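PDB 4FYE: SidF, inhibitor of growth family, member 3 from Legionella pneumophila subsp. pneumophila, which probably removes phosphate from membrane phosphoinositides, most likely the 3-phosphate of polyphosphorylated species. Local coordinates for residues E118-D123 against L145-G150; K139-Q144 against N730-K735. The protein carries 1 engineered substitution. All blocks are in the same frame, centred on the assembly; numbering follows the deposited sequence.

Contact 1 of 2, residues E118-D123 against L145-G150; sequences ETIPSD and LAKVEG
Ile120 and Val148 have the closest backbone approach, with their CA atoms 8.1 Å apart, where the chain leaving one helix passes a turn of another. Ile120 is the first residue beyond helix 98-119 to give up helical backbone angles. Its side chain starts out toward helix 136-163. The longer branch does the touching. CG1 stands anti to the carbonyl carbon (chi1 -47°), which sets it against Val148; chi2 then turns CD1 toward Lys147 as well. Ile120 CG1 lies 3.7 Å from Val148 CG2, and the two side chains cross at about a right angle. Ile120 CD1 also touches this methyl, at 3.9 Å from Val148 CG2. Helix 98-119 and helix 136-163 follow one another in the chain, joined by the loop 120-135. The contact is plain packing at the end of the first helix. Ile120 CD1 reaches Lys147 CB at 4.1 Å, so the lysine contributes the root of its chain. From there its bent chain runs past the isoleucine in the opposite direction. Val148 also touches Ala75 of helix 71-92 and Phe739 of helix 733-741. Ile120 is covered further by Ala125 and Gln144.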
loop_
_atom_site.group_PDB
_atom_site.type_symbol
_atom_site.label_atom_id
_atom_site.label_comp_id
_atom_site.label_asym_id
_atom_site.label_seq_id
_atom_site.Cartn_x
_atom_site.Cartn_y
_atom_site.Cartn_z
ATOM N N GLU A 118 -3.952 -24.649 29.932
ATOM C CA GLU A 118 -3.528 -25.849 30.632
ATOM C C GLU A 118 -2.787 -26.828 29.733
ATOM O O GLU A 118 -2.114 -27.706 30.250
ATOM C CB GLU A 118 -4.687 -26.573 31.307
ATOM C CG GLU A 118 -5.434 -25.764 32.370
ATOM C CD GLU A 118 -6.871 -26.283 32.654
ATOM O OE1 GLU A 118 -7.289 -27.349 32.095
ATOM O OE2 GLU A 118 -7.596 -25.614 33.449
ATOM N N THR A 119 -2.855 -26.686 28.406
ATOM C CA THR A 119 -2.258 -27.710 27.490
ATOM C C THR A 119 -1.047 -27.238 26.697
ATOM O O THR A 119 -0.254 -28.063 26.192
ATOM C CB THR A 119 -3.266 -28.236 26.444
ATOM O OG1 THR A 119 -4.339 -28.878 27.129
ATOM C CG2 THR A 119 -2.623 -29.288 25.508
ATOM N N ILE A 120 -0.926 -25.926 26.543
ATOM C CA ILE A 120 0.195 -25.367 25.822
ATOM C C ILE A 120 1.166 -24.771 26.841
ATOM O O ILE A 120 0.834 -23.761 27.494
ATOM C CB ILE A 120 -0.239 -24.296 24.796
ATOM C CG1 ILE A 120 -1.432 -24.775 23.929
ATOM C CG2 ILE A 120 0.931 -23.926 23.902
ATOM C CD1 ILE A 120 -1.264 -26.163 23.313
ATOM N N PRO A 121 2.357 -25.399 26.995
ATOM C CA PRO A 121 3.370 -24.765 27.887
ATOM C C PRO A 121 3.877 -23.490 27.282
ATOM O O PRO A 121 4.093 -23.437 26.081
ATOM C CB PRO A 121 4.488 -25.818 28.016
ATOM C CG PRO A 121 4.237 -26.817 26.892
ATOM C CD PRO A 121 2.747 -26.778 26.605
ATOM N N SER A 122 4.015 -22.475 28.126
ATOM C CA SER A 122 4.370 -21.125 27.769
ATOM C C SER A 122 5.603 -20.995 26.905
ATOM O O SER A 122 5.624 -20.204 25.969
ATOM C CB SER A 122 4.572 -20.331 29.038
ATOM O OG SER A 122 3.338 -19.733 29.347
ATOM N N ASP A 123 6.593 -21.811 27.195
ATOM C CA ASP A 123 7.867 -21.691 26.544
ATOM C C ASP A 123 7.937 -22.485 25.259
ATOM O O ASP A 123 8.852 -22.262 24.473
ATOM C CB ASP A 123 9.009 -22.059 27.496
ATOM C CG ASP A 123 9.483 -20.848 28.322
ATOM O OD1 ASP A 123 9.462 -19.696 27.797
ATOM O OD2 ASP A 123 9.859 -21.043 29.496
ATOM N N LEU A 145 1.121 -25.001 17.818
ATOM C CA LEU A 145 0.268 -24.371 16.913
ATOM C C LEU A 145 -0.732 -25.313 16.290
ATOM O O LEU A 145 -1.868 -24.916 16.204
ATOM C CB LEU A 145 1.089 -23.635 15.869
ATOM C CG LEU A 145 0.404 -22.662 14.933
ATOM C CD1 LEU A 145 1.307 -21.528 14.469
ATOM C CD2 LEU A 145 -0.045 -23.514 13.755
ATOM N N ALA A 146 -0.339 -26.515 15.848
ATOM C CA ALA A 146 -1.315 -27.437 15.238
ATOM C C ALA A 146 -2.351 -27.880 16.312
ATOM O O ALA A 146 -3.553 -27.978 16.054
ATOM C CB ALA A 146 -0.624 -28.676 14.635
ATOM N N LYS A 147 -1.871 -28.151 17.504
ATOM C CA LYS A 147 -2.744 -28.401 18.615
ATOM C C LYS A 147 -3.819 -27.308 18.729
ATOM O O LYS A 147 -4.991 -27.561 18.785
ATOM C CB LYS A 147 -1.907 -28.407 19.901
ATOM C CG LYS A 147 -1.736 -29.741 20.654
ATOM C CD LYS A 147 -0.522 -30.541 20.228
ATOM C CE LYS A 147 0.399 -30.861 21.417
ATOM N NZ LYS A 147 0.126 -32.032 22.331
ATOM N N VAL A 148 -3.387 -26.070 18.817
ATOM C CA VAL A 148 -4.272 -24.957 19.036
ATOM C C VAL A 148 -5.250 -24.734 17.880
ATOM O O VAL A 148 -6.413 -24.386 18.118
ATOM C CB VAL A 148 -3.417 -23.694 19.305
ATOM C CG1 VAL A 148 -4.179 -22.426 19.053
ATOM C CG2 VAL A 148 -2.952 -23.726 20.754
ATOM N N GLU A 149 -4.788 -24.953 16.647
ATOM C CA GLU A 149 -5.635 -24.846 15.484
ATOM C C GLU A 149 -6.765 -25.819 15.637
ATOM O O GLU A 149 -7.899 -25.474 15.368
ATOM C CB GLU A 149 -4.895 -25.187 14.222
ATOM C CG GLU A 149 -5.716 -24.947 12.964
ATOM C CD GLU A 149 -4.898 -24.311 11.830
ATOM O OE1 GLU A 149 -3.669 -24.568 11.731
ATOM O OE2 GLU A 149 -5.481 -23.542 11.027
ATOM N N GLY A 150 -6.438 -27.017 16.097
ATOM C CA GLY A 150 -7.436 -28.046 16.375
ATOM C C GLY A 150 -8.482 -27.511 17.349
ATOM O O GLY A 150 -9.669 -27.648 17.115
#

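Contact 2 of 2, residues K139-Q144 against N730-K735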
loop_
_atom_site.group_PDB
_atom_site.type_symbol
_atom_site.label_atom_id
_atom_site.label_comp_id
_atom_site.label_asym_id
_atom_site.label_seq_id
_atom_site.Cartn_x
_atom_site.Cartn_y
_atom_site.Cartn_z
ATOM N N LYS A 139 10.026 -26.182 15.992
ATOM C CA LYS A 139 9.305 -27.410 15.741
ATOM C C LYS A 139 8.296 -27.634 16.839
ATOM O O LYS A 139 7.151 -28.090 16.583
ATOM C CB LYS A 139 10.270 -28.607 15.749
ATOM C CG LYS A 139 10.856 -28.894 14.362
ATOM C CD LYS A 139 11.249 -30.361 14.240
ATOM C CE LYS A 139 12.739 -30.561 14.213
ATOM N NZ LYS A 139 13.117 -31.870 14.833
ATOM N N ASP A 140 8.711 -27.298 18.054
ATOM C CA ASP A 140 7.784 -27.288 19.179
ATOM C C ASP A 140 6.677 -26.247 19.044
ATOM O O ASP A 140 5.481 -26.555 19.254
ATOM C CB ASP A 140 8.562 -27.089 20.464
ATOM C CG ASP A 140 9.332 -28.334 20.853
ATOM O OD1 ASP A 140 8.970 -29.428 20.332
ATOM O OD2 ASP A 140 10.286 -28.227 21.670
ATOM N N PHE A 141 7.072 -25.023 18.674
ATOM C CA PHE A 141 6.108 -24.011 18.360
ATOM C C PHE A 141 5.125 -24.537 17.343
ATOM O O PHE A 141 3.910 -24.424 17.602
ATOM C CB PHE A 141 6.769 -22.747 17.843
ATOM C CG PHE A 141 5.823 -21.770 17.215
ATOM C CD1 PHE A 141 5.187 -20.821 17.986
ATOM C CD2 PHE A 141 5.630 -21.749 15.862
ATOM C CE1 PHE A 141 4.353 -19.859 17.407
ATOM C CE2 PHE A 141 4.781 -20.806 15.261
ATOM C CZ PHE A 141 4.143 -19.867 16.027
ATOM N N LEU A 142 5.616 -25.107 16.214
ATOM C CA LEU A 142 4.691 -25.709 15.198
ATOM C C LEU A 142 3.771 -26.749 15.788
ATOM O O LEU A 142 2.563 -26.766 15.443
ATOM C CB LEU A 142 5.381 -26.295 13.963
ATOM C CG LEU A 142 5.906 -25.104 13.179
ATOM C CD1 LEU A 142 7.072 -25.440 12.250
ATOM C CD2 LEU A 142 4.790 -24.501 12.407
ATOM N N GLU A 143 4.288 -27.576 16.719
ATOM C CA GLU A 143 3.415 -28.602 17.258
ATOM C C GLU A 143 2.354 -27.984 18.096
ATOM O O GLU A 143 1.283 -28.510 18.160
ATOM C CB GLU A 143 4.117 -29.624 18.134
ATOM C CG GLU A 143 4.881 -30.646 17.336
ATOM C CD GLU A 143 5.665 -31.627 18.203
ATOM O OE1 GLU A 143 5.129 -32.059 19.265
ATOM O OE2 GLU A 143 6.816 -31.959 17.803
ATOM N N GLN A 144 2.676 -26.901 18.794
ATOM C CA GLN A 144 1.717 -26.340 19.697
ATOM C C GLN A 144 0.646 -25.691 18.832
ATOM O O GLN A 144 -0.558 -25.885 19.007
ATOM C CB GLN A 144 2.390 -25.331 20.632
ATOM C CG GLN A 144 3.444 -25.919 21.550
ATOM C CD GLN A 144 3.027 -27.191 22.249
ATOM O OE1 GLN A 144 1.964 -27.278 22.932
ATOM N NE2 GLN A 144 3.846 -28.209 22.065
ATOM N N ASN A 730 11.541 -15.953 8.958
ATOM C CA ASN A 730 11.448 -17.242 8.371
ATOM C C ASN A 730 9.970 -17.609 8.001
ATOM O O ASN A 730 9.673 -18.780 7.793
ATOM C CB ASN A 730 11.994 -18.217 9.374
ATOM C CG ASN A 730 11.173 -18.281 10.717
ATOM O OD1 ASN A 730 10.086 -17.739 10.841
ATOM N ND2 ASN A 730 11.699 -19.007 11.700
ATOM N N GLY A 731 9.071 -16.613 7.995
ATOM C CA GLY A 731 7.686 -16.748 7.551
ATOM C C GLY A 731 6.728 -17.316 8.586
ATOM O O GLY A 731 5.557 -17.487 8.294
ATOM N N LEU A 732 7.170 -17.616 9.810
ATOM C CA LEU A 732 6.250 -18.253 10.776
ATOM C C LEU A 732 4.950 -17.504 11.118
ATOM O O LEU A 732 3.958 -18.126 11.588
ATOM C CB LEU A 732 6.980 -18.654 12.064
ATOM C CG LEU A 732 7.821 -19.926 11.887
ATOM C CD1 LEU A 732 8.485 -20.283 13.217
ATOM C CD2 LEU A 732 6.936 -21.062 11.390
ATOM N N PHE A 733 4.949 -16.182 10.988
ATOM C CA PHE A 733 3.697 -15.446 11.045
ATOM C C PHE A 733 2.672 -15.953 10.033
ATOM O O PHE A 733 1.468 -15.817 10.289
ATOM C CB PHE A 733 3.879 -13.897 11.020
ATOM C CG PHE A 733 3.955 -13.285 12.415
ATOM C CD1 PHE A 733 2.949 -13.514 13.334
ATOM C CD2 PHE A 733 5.027 -12.489 12.796
ATOM C CE1 PHE A 733 2.983 -12.963 14.613
ATOM C CE2 PHE A 733 5.072 -11.919 14.075
ATOM C CZ PHE A 733 4.050 -12.164 14.992
ATOM N N GLY A 734 3.121 -16.578 8.926
ATOM C CA GLY A 734 2.181 -17.173 7.956
ATOM C C GLY A 734 1.287 -18.259 8.522
ATOM O O GLY A 734 0.090 -18.307 8.230
ATOM N N LYS A 735 1.843 -19.098 9.382
ATOM C CA LYS A 735 1.101 -20.190 10.041
ATOM C C LYS A 735 0.080 -19.668 11.023
ATOM O O LYS A 735 -0.947 -20.263 11.195
ATOM C CB LYS A 735 2.050 -21.142 10.811
ATOM C CG LYS A 735 3.300 -21.593 10.095
ATOM C CD LYS A 735 2.970 -22.530 8.938
ATOM C CE LYS A 735 4.146 -22.550 7.942
ATOM N NZ LYS A 735 3.760 -23.113 6.603
#
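An Asx turn leads into helix 733-741, the last modelled helix of the chain, and beside it Leu732 packs on Phe141 and Leu142 of helix 136-163. In the turn Asn730 OD1 accepts from Leu732 N at 3.1 Å, with the donor tilted out of the carbonyl plane. The turn presents Leu732 to the other helix, and its two methyls meet different residues. Leu732 CD1 approaches Phe141 CD2 at 4.2 Å and comes to the ring obliquely. With CG anti to the backbone N (chi1 167°), the Phe141 ring extends toward Leu732, and the two side chains pass in opposite directions. The other methyl, Leu732 CD2, lies 4.2 Å from Leu142 CD2. The same Leu142 methyl touches two residues, since Leu142 CD2 is also 4.0 Å from Lys735 CG. The lysine chain bends at chi2 and its end leads away from helix 136-163. Asn730 ND2 bonds to Ser131 O, which ties the turn to the loop before helix 136-163. Phe141 also touches Val71 of helix 71-92. No hydrogen bond crosses between the segments, so hydrophobic packing joins them, with Lys735 lending its aliphatic part while its amine is carried off.

Contacts 1 and 2 share helix 136-163, using consecutive parts of it: 139-144 for contact 2 and 145-150 for contact 1. Their centres are about 11 Å apart, on the same side of the chain's centre. Along the chain the order is 118-123, 139-144, 145-150 and 730-735, so the segments alternate. Contact 1 is local, while contact 2 brings in a piece of chain almost 600 residues later. The two also touch directly. Ile120 CD1 packs on Gln144 OE1 at 3.4 Å, and Leu145 CD1 on Lys735 CB at 3.8 Å. Helix 136-163 therefore joins the end of helix 98-119 to helix 733-741.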